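Local atomic coordinates of putative phosphosugar isomerase (PDB entry 3FJ1), a protein that is of unknown function but, with its two SIS domains, probably binds phosphorylated sugars or related carbohydrate derivatives, perhaps as an isomerase or an aminotransferase. Residues A[242-247]-A[271-276]; A[275-278]-A[283-286]; A[208-213]-A[221-226]. All coordinates share one frame; numbering follows the deposited sequence.

Contact 1 of 3, residues A[242-247]-A[271-276]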
loop_
_atom_site.group_PDB
_atom_site.type_symbol
_atom_site.label_atom_id
_atom_site.label_comp_id
_atom_site.label_asym_id
_atom_site.label_seq_id
_atom_site.Cartn_x
_atom_site.Cartn_y
_atom_site.Cartn_z
ATOM N N GLU A 242 3.695 -0.993 -13.565
ATOM C CA GLU A 242 4.944 -0.931 -12.829
ATOM C C GLU A 242 5.787 -2.188 -12.885
ATOM O O GLU A 242 6.980 -2.141 -12.571
ATOM C CB GLU A 242 4.640 -0.628 -11.361
ATOM C CG GLU A 242 3.868 0.662 -11.170
ATOM C CD GLU A 242 4.647 1.913 -11.582
ATOM O OE1 GLU A 242 5.902 1.871 -11.688
ATOM O OE2 GLU A 242 3.992 2.948 -11.814
ATOM N N VAL A 243 5.186 -3.303 -13.283
ATOM C CA VAL A 243 5.866 -4.612 -13.201
ATOM C C VAL A 243 7.171 -4.676 -13.995
ATOM O O VAL A 243 8.128 -5.343 -13.572
ATOM C CB VAL A 243 4.922 -5.765 -13.579
ATOM C CG1 VAL A 243 4.544 -5.714 -15.067
ATOM C CG2 VAL A 243 5.550 -7.084 -13.222
ATOM N N LEU A 244 7.238 -3.980 -15.126
ATOM C CA LEU A 244 8.459 -3.993 -15.936
ATOM C C LEU A 244 9.527 -2.982 -15.468
ATOM O O LEU A 244 10.579 -2.891 -16.074
ATOM C CB LEU A 244 8.104 -3.737 -17.403
ATOM C CG LEU A 244 7.193 -4.786 -18.027
ATOM C CD1 LEU A 244 6.811 -4.379 -19.443
ATOM C CD2 LEU A 244 7.837 -6.175 -17.988
ATOM N N HIS A 245 9.272 -2.254 -14.385
ATOM C CA HIS A 245 10.214 -1.248 -13.864
ATOM C C HIS A 245 10.612 -1.478 -12.411
ATOM O O HIS A 245 11.164 -0.574 -11.787
ATOM C CB HIS A 245 9.552 0.132 -13.949
ATOM C CG HIS A 245 8.931 0.393 -15.275
ATOM N ND1 HIS A 245 9.658 0.843 -16.356
ATOM C CD2 HIS A 245 7.669 0.193 -15.724
ATOM C CE1 HIS A 245 8.864 0.936 -17.410
ATOM N NE2 HIS A 245 7.650 0.550 -17.051
ATOM N N GLY A 246 10.310 -2.650 -11.848
ATOM C CA GLY A 246 10.593 -2.905 -10.422
ATOM C C GLY A 246 11.989 -3.476 -10.145
ATOM O O GLY A 246 12.731 -3.771 -11.080
ATOM N N PRO A 247 12.348 -3.635 -8.848
ATOM C CA PRO A 247 13.640 -4.171 -8.367
ATOM C C PRO A 247 14.115 -5.480 -8.989
ATOM O O PRO A 247 15.326 -5.658 -9.227
ATOM C CB PRO A 247 13.368 -4.421 -6.863
ATOM C CG PRO A 247 11.883 -4.317 -6.696
ATOM C CD PRO A 247 11.467 -3.315 -7.708
ATOM N N ALA A 271 -3.964 -6.119 -20.831
ATOM C CA ALA A 271 -3.720 -7.073 -21.913
ATOM C C ALA A 271 -2.403 -6.762 -22.660
ATOM O O ALA A 271 -1.650 -7.671 -22.980
ATOM C CB ALA A 271 -4.887 -7.065 -22.863
ATOM N N GLU A 272 -2.158 -5.482 -22.955
ATOM C CA GLU A 272 -0.953 -5.037 -23.627
ATOM C C GLU A 272 0.341 -5.449 -22.889
ATOM O O GLU A 272 1.287 -5.986 -23.489
ATOM C CB GLU A 272 -1.016 -3.513 -23.822
ATOM N N ILE A 273 0.384 -5.186 -21.599
ATOM C CA ILE A 273 1.549 -5.566 -20.779
ATOM C C ILE A 273 1.645 -7.091 -20.654
ATOM O O ILE A 273 2.740 -7.633 -20.689
ATOM C CB ILE A 273 1.507 -4.912 -19.389
ATOM C CG1 ILE A 273 1.680 -3.400 -19.531
ATOM C CG2 ILE A 273 2.579 -5.549 -18.449
ATOM C CD1 ILE A 273 3.070 -2.955 -19.946
ATOM N N ALA A 274 0.504 -7.772 -20.530
ATOM C CA ALA A 274 0.489 -9.225 -20.405
ATOM C C ALA A 274 1.159 -9.808 -21.651
ATOM O O ALA A 274 2.020 -10.692 -21.572
ATOM C CB ALA A 274 -0.950 -9.735 -20.233
ATOM N N ASP A 275 0.777 -9.289 -22.810
ATOM C CA ASP A 275 1.372 -9.742 -24.057
ATOM C C ASP A 275 2.877 -9.434 -24.165
ATOM O O ASP A 275 3.617 -10.282 -24.648
ATOM C CB ASP A 275 0.604 -9.179 -25.266
ATOM C CG ASP A 275 -0.701 -9.928 -25.530
ATOM O OD1 ASP A 275 -0.888 -11.051 -25.027
ATOM O OD2 ASP A 275 -1.544 -9.418 -26.287
ATOM N N GLN A 276 3.312 -8.252 -23.700
ATOM C CA GLN A 276 4.721 -7.851 -23.744
ATOM C C GLN A 276 5.581 -8.803 -22.919
ATOM O O GLN A 276 6.693 -9.209 -23.339
ATOM C CB GLN A 276 4.915 -6.425 -23.212
ATOM C CG GLN A 276 4.498 -5.312 -24.165
ATOM C CD GLN A 276 4.659 -3.935 -23.543
ATOM O OE1 GLN A 276 5.592 -3.694 -22.759
ATOM N NE2 GLN A 276 3.719 -3.030 -23.846
#
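L244 and I273 reach toward each other tip to tip, the delta methyls CD1 of each closing to 4.0 Å. L244 presents this methyl at the end of an extended branch. In I273, chi1 (-67°) sets CG1 anti to the carbonyl carbon, and the further turn at chi2 (-70°) carries CD1 to the leucine, while CG2 is left for the second apolar pair. There the orientation is different: V243 and I273 run past each other in opposite directions, and V243 CG1 lies 3.9 Å from I273 CG2. The segment 242-247 belongs to the loop that leaves strand 235-239, the outermost strand, within this chain, on one side of the parallel sheet in the second SIS domain; 271-276 lies on helix 267-279, the crossover helix of a beta-alpha-beta unit in the same domain. One helical turn after I273, Q276 crosses the leucine at a slant, and its OE1 sits 3.6 Å from L244 CD1. This is plain van der Waals contact, with the oxygen rather than NE2 nearer the methyl. Burial falls off from V243, which is buried, through L244 and I273 to the exposed Q276. The loop itself is tightened by a backbone bond from H245 N to E242 O (2.9 Å), and L244 CB lies over one face of the H245 ring, offset toward its rim. The same loop also meets the second subunit: E242 OE1 makes a salt bridge with R51 NE of that chain, and P247 O accepts a hydrogen bond from Q232 NE2 of the second subunit.

Contact 2 of 3, residues A[275-278]-A[283-286]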
loop_
_atom_site.group_PDB
_atom_site.type_symbol
_atom_site.label_atom_id
_atom_site.label_comp_id
_atom_site.label_asym_id
_atom_site.label_seq_id
_atom_site.Cartn_x
_atom_site.Cartn_y
_atom_site.Cartn_z
ATOM N N ASP A 275 0.777 -9.289 -22.810
ATOM C CA ASP A 275 1.372 -9.742 -24.057
ATOM C C ASP A 275 2.877 -9.434 -24.165
ATOM O O ASP A 275 3.617 -10.282 -24.648
ATOM C CB ASP A 275 0.604 -9.179 -25.266
ATOM C CG ASP A 275 -0.701 -9.928 -25.530
ATOM O OD1 ASP A 275 -0.888 -11.051 -25.027
ATOM O OD2 ASP A 275 -1.544 -9.418 -26.287
ATOM N N GLN A 276 3.312 -8.252 -23.700
ATOM C CA GLN A 276 4.721 -7.851 -23.744
ATOM C C GLN A 276 5.581 -8.803 -22.919
ATOM O O GLN A 276 6.693 -9.209 -23.339
ATOM C CB GLN A 276 4.915 -6.425 -23.212
ATOM C CG GLN A 276 4.498 -5.312 -24.165
ATOM C CD GLN A 276 4.659 -3.935 -23.543
ATOM O OE1 GLN A 276 5.592 -3.694 -22.759
ATOM N NE2 GLN A 276 3.719 -3.030 -23.846
ATOM N N ILE A 277 5.040 -9.165 -21.755
ATOM C CA ILE A 277 5.692 -10.099 -20.849
ATOM C C ILE A 277 5.799 -11.486 -21.534
ATOM O O ILE A 277 6.891 -12.105 -21.559
ATOM C CB ILE A 277 4.979 -10.164 -19.489
ATOM C CG1 ILE A 277 5.055 -8.808 -18.766
ATOM C CG2 ILE A 277 5.596 -11.275 -18.631
ATOM C CD1 ILE A 277 4.133 -8.718 -17.590
ATOM N N ALA A 278 4.692 -11.961 -22.121
ATOM C CA ALA A 278 4.671 -13.238 -22.856
ATOM C C ALA A 278 5.640 -13.233 -24.042
ATOM O O ALA A 278 6.250 -14.262 -24.360
ATOM C CB ALA A 278 3.237 -13.553 -23.339
ATOM N N THR A 283 5.697 -17.203 -18.862
ATOM C CA THR A 283 4.433 -17.909 -18.831
ATOM C C THR A 283 3.401 -16.955 -18.249
ATOM O O THR A 283 3.442 -16.648 -17.061
ATOM C CB THR A 283 4.535 -19.131 -17.946
ATOM O OG1 THR A 283 5.551 -19.975 -18.494
ATOM C CG2 THR A 283 3.216 -19.862 -17.907
ATOM N N VAL A 284 2.520 -16.453 -19.107
ATOM C CA VAL A 284 1.544 -15.449 -18.721
ATOM C C VAL A 284 0.119 -15.825 -19.122
ATOM O O VAL A 284 -0.125 -16.319 -20.239
ATOM C CB VAL A 284 1.896 -14.085 -19.366
ATOM C CG1 VAL A 284 0.992 -12.972 -18.776
ATOM C CG2 VAL A 284 3.368 -13.775 -19.182
ATOM N N PHE A 285 -0.805 -15.605 -18.187
ATOM C CA PHE A 285 -2.233 -15.857 -18.348
ATOM C C PHE A 285 -2.970 -14.562 -18.013
ATOM O O PHE A 285 -2.503 -13.773 -17.177
ATOM C CB PHE A 285 -2.681 -16.948 -17.379
ATOM C CG PHE A 285 -1.938 -18.266 -17.510
ATOM C CD1 PHE A 285 -0.723 -18.490 -16.842
ATOM C CD2 PHE A 285 -2.475 -19.289 -18.270
ATOM C CE1 PHE A 285 -0.071 -19.704 -16.961
ATOM C CE2 PHE A 285 -1.829 -20.489 -18.385
ATOM C CZ PHE A 285 -0.623 -20.697 -17.717
ATOM N N ALA A 286 -4.113 -14.311 -18.642
ATOM C CA ALA A 286 -4.873 -13.087 -18.311
ATOM C C ALA A 286 -6.351 -13.309 -18.497
ATOM O O ALA A 286 -6.734 -14.053 -19.388
ATOM C CB ALA A 286 -4.382 -11.896 -19.118
#
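Apolar packing carries this contact, and it converges on a single methyl, V284 CG2. I277 and V284 cross at about a right angle, and their CG2 methyls come within 3.4 Å, tighter than usual for two carbons. I277 CB follows, 4.0 Å from the same V284 methyl. A278 closes in next to it, its CB 4.2 Å from V284 CG2. The valine's other methyl, CG1, stands anti to the backbone N (chi1 -171°), which leaves CG2 beside that nitrogen and directed at the helix.

A second kind of contact is methyl against backbone: V284 CG2 lies 3.7 Å from A278 N, so the valine packs on the helix main chain as well as on its side chains. Helix 267-279 and strand 284-286 are the last two elements of a beta-alpha-beta unit that starts with strand 257-259, and the contact presses the end of the crossover helix onto the strand that follows it in the SIS domain.

Polar bonds gather round the contact without bridging it. D275 turns its carboxylate to the loop beyond the strand: OD1 accepts from the backbone N of both R293 and A294, OD2 from that of T292. Three N-H groups fix the rotation of the carboxylate and would tend to stabilise its charged form. V284 and A286 make backbone bonds to R295 of the neighbouring strand, while F285 bonds to V257 and G259 and packs its ring against helix 196-204.

Contact 3 of 3, residues A[208-213]-A[221-226]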
loop_
_atom_site.group_PDB
_atom_site.type_symbol
_atom_site.label_atom_id
_atom_site.label_comp_id
_atom_site.label_asym_id
_atom_site.label_seq_id
_atom_site.Cartn_x
_atom_site.Cartn_y
_atom_site.Cartn_z
ATOM N N LEU A 208 4.119 -17.278 -7.648
ATOM C CA LEU A 208 3.169 -16.643 -8.537
ATOM C C LEU A 208 3.262 -15.138 -8.525
ATOM O O LEU A 208 3.363 -14.542 -7.469
ATOM C CB LEU A 208 1.766 -17.052 -8.113
ATOM C CG LEU A 208 0.587 -16.428 -8.870
ATOM C CD1 LEU A 208 0.555 -16.972 -10.308
ATOM C CD2 LEU A 208 -0.726 -16.656 -8.129
ATOM N N PHE A 209 3.207 -14.526 -9.717
ATOM C CA PHE A 209 3.072 -13.093 -9.838
ATOM C C PHE A 209 1.657 -12.758 -10.312
ATOM O O PHE A 209 1.143 -13.364 -11.242
ATOM C CB PHE A 209 4.106 -12.494 -10.793
ATOM C CG PHE A 209 5.522 -12.708 -10.350
ATOM C CD1 PHE A 209 5.993 -12.076 -9.221
ATOM C CD2 PHE A 209 6.380 -13.515 -11.080
ATOM C CE1 PHE A 209 7.311 -12.245 -8.805
ATOM C CE2 PHE A 209 7.690 -13.709 -10.676
ATOM C CZ PHE A 209 8.155 -13.066 -9.525
ATOM N N THR A 210 0.987 -11.881 -9.582
ATOM C CA THR A 210 -0.337 -11.385 -9.990
ATOM C C THR A 210 -0.215 -9.923 -10.432
ATOM O O THR A 210 0.616 -9.168 -9.912
ATOM C CB THR A 210 -1.365 -11.539 -8.860
ATOM O OG1 THR A 210 -0.925 -10.806 -7.706
ATOM C CG2 THR A 210 -1.524 -13.043 -8.519
ATOM N N LEU A 211 -1.020 -9.554 -11.423
ATOM C CA LEU A 211 -1.066 -8.203 -11.932
ATOM C C LEU A 211 -2.489 -7.674 -11.927
ATOM O O LEU A 211 -3.467 -8.414 -12.064
ATOM C CB LEU A 211 -0.535 -8.120 -13.372
ATOM C CG LEU A 211 0.838 -8.702 -13.702
ATOM C CD1 LEU A 211 1.147 -8.467 -15.231
ATOM C CD2 LEU A 211 1.911 -8.112 -12.839
ATOM N N GLY A 212 -2.585 -6.363 -11.790
ATOM C CA GLY A 212 -3.842 -5.653 -11.890
ATOM C C GLY A 212 -3.544 -4.264 -12.446
ATOM O O GLY A 212 -2.402 -3.860 -12.526
ATOM N N ARG A 213 -4.577 -3.564 -12.861
ATOM C CA ARG A 213 -4.440 -2.199 -13.346
ATOM C C ARG A 213 -5.734 -1.475 -12.991
ATOM O O ARG A 213 -6.806 -1.905 -13.381
ATOM C CB ARG A 213 -4.159 -2.187 -14.852
ATOM C CG ARG A 213 -3.995 -0.801 -15.504
ATOM C CD ARG A 213 -2.833 -0.013 -14.875
ATOM N NE ARG A 213 -2.441 1.168 -15.663
ATOM C CZ ARG A 213 -1.794 2.210 -15.149
ATOM N NH1 ARG A 213 -1.516 2.251 -13.855
ATOM N NH2 ARG A 213 -1.462 3.244 -15.903
ATOM N N ASN A 221 -3.957 -7.898 -5.480
ATOM C CA ASN A 221 -3.291 -7.849 -4.162
ATOM C C ASN A 221 -3.864 -8.953 -3.256
ATOM O O ASN A 221 -3.154 -9.657 -2.551
ATOM C CB ASN A 221 -3.525 -6.481 -3.481
ATOM C CG ASN A 221 -2.767 -5.347 -4.141
ATOM O OD1 ASN A 221 -1.933 -5.577 -5.024
ATOM N ND2 ASN A 221 -3.046 -4.126 -3.723
ATOM N N GLU A 222 -5.181 -9.074 -3.270
ATOM C CA GLU A 222 -5.895 -10.104 -2.468
ATOM C C GLU A 222 -5.464 -11.503 -2.891
ATOM O O GLU A 222 -5.242 -12.372 -2.051
ATOM C CB GLU A 222 -7.420 -9.922 -2.650
ATOM C CG GLU A 222 -8.369 -11.063 -2.162
ATOM C CD GLU A 222 -8.368 -11.341 -0.659
ATOM O OE1 GLU A 222 -7.711 -10.603 0.090
ATOM O OE2 GLU A 222 -9.038 -12.337 -0.226
ATOM N N ALA A 223 -5.344 -11.703 -4.199
ATOM C CA ALA A 223 -4.957 -12.999 -4.766
ATOM C C ALA A 223 -3.562 -13.429 -4.264
ATOM O O ALA A 223 -3.384 -14.566 -3.798
ATOM C CB ALA A 223 -5.005 -12.939 -6.285
ATOM N N ALA A 224 -2.590 -12.518 -4.322
ATOM C CA ALA A 224 -1.248 -12.827 -3.815
ATOM C C ALA A 224 -1.295 -13.162 -2.307
ATOM O O ALA A 224 -0.677 -14.129 -1.874
ATOM C CB ALA A 224 -0.245 -11.728 -4.116
ATOM N N LEU A 225 -2.064 -12.398 -1.536
ATOM C CA LEU A 225 -2.198 -12.645 -0.110
ATOM C C LEU A 225 -2.717 -14.057 0.165
ATOM O O LEU A 225 -2.090 -14.837 0.901
ATOM C CB LEU A 225 -3.131 -11.618 0.537
ATOM C CG LEU A 225 -3.486 -11.862 2.011
ATOM C CD1 LEU A 225 -2.193 -11.958 2.843
ATOM C CD2 LEU A 225 -4.434 -10.805 2.566
ATOM N N LYS A 226 -3.849 -14.389 -0.448
ATOM C CA LYS A 226 -4.500 -15.653 -0.160
ATOM C C LYS A 226 -3.736 -16.876 -0.703
ATOM O O LYS A 226 -3.800 -17.972 -0.108
ATOM C CB LYS A 226 -5.966 -15.640 -0.576
ATOM C CG LYS A 226 -6.784 -14.555 0.160
ATOM C CD LYS A 226 -6.748 -14.681 1.699
ATOM C CE LYS A 226 -7.530 -13.524 2.429
ATOM N NZ LYS A 226 -8.984 -13.415 2.147
#
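Where T210 meets A223 and A224, strand and helix face each other without a ring, amide or carboxylate between them. F209 leaves the strand on the side away from the helix, and its side chain packs on Y238 and F255. The N221 amide swings back toward the strand without touching it, its OD1 bonded to S237 OG. E222 leaves the helix away from the strand, and its OE2 takes K226 NZ at 2.6 Å through the syn lone pair, a salt bridge between residues one helical turn apart. S53, Y317 and A151 add hydrogen bonds round that pair.

T210 straddles the two alanines. Its CG2 comes 4.1 Å from A223 CB, and its OG1 lies 3.8 Å from A224 CB. The torsion that puts OG1 between the backbone N and the carbonyl carbon (chi1 59°) brings the hydroxyl alongside the helix, where it donates a hydrogen bond to S220 O. Small side chains let the backbones come close, with T210 CA 6.4 Å from A224 CA. Strand 208-212 and helix 217-231 open a beta-alpha-beta unit of the SIS domain that strand 235-239 completes.

The threonine thus serves two roles: its methyl packs as an apolar group, while its buried hydroxyl is satisfied by a helix carbonyl, tying strand to helix through one side chain.

How the contacts relate
Contacts 1 and 2 share helix 267-279 and sit about 9 Å apart between centres, yet contact 2 is buried while contact 1 runs out to the surface at its glutamine. Contact 3 is also buried and lies nearer the middle of the chain, about 10 Å from its centre against 22 and 23 Å. Contacts 2 and 3 each set a helix on a strand of the same parallel sheet; contact 1 sets a loop on a helix. L211, on the strand of contact 3, packs on both others: its CD2 is 3.8 Å from V243 CG2 of contact 1 and its CD1 3.8 Å from I277 CD1 of contact 2. Branched aliphatic groups dominate contacts 1 and 2, whereas contact 3 pairs alanines with a threonine.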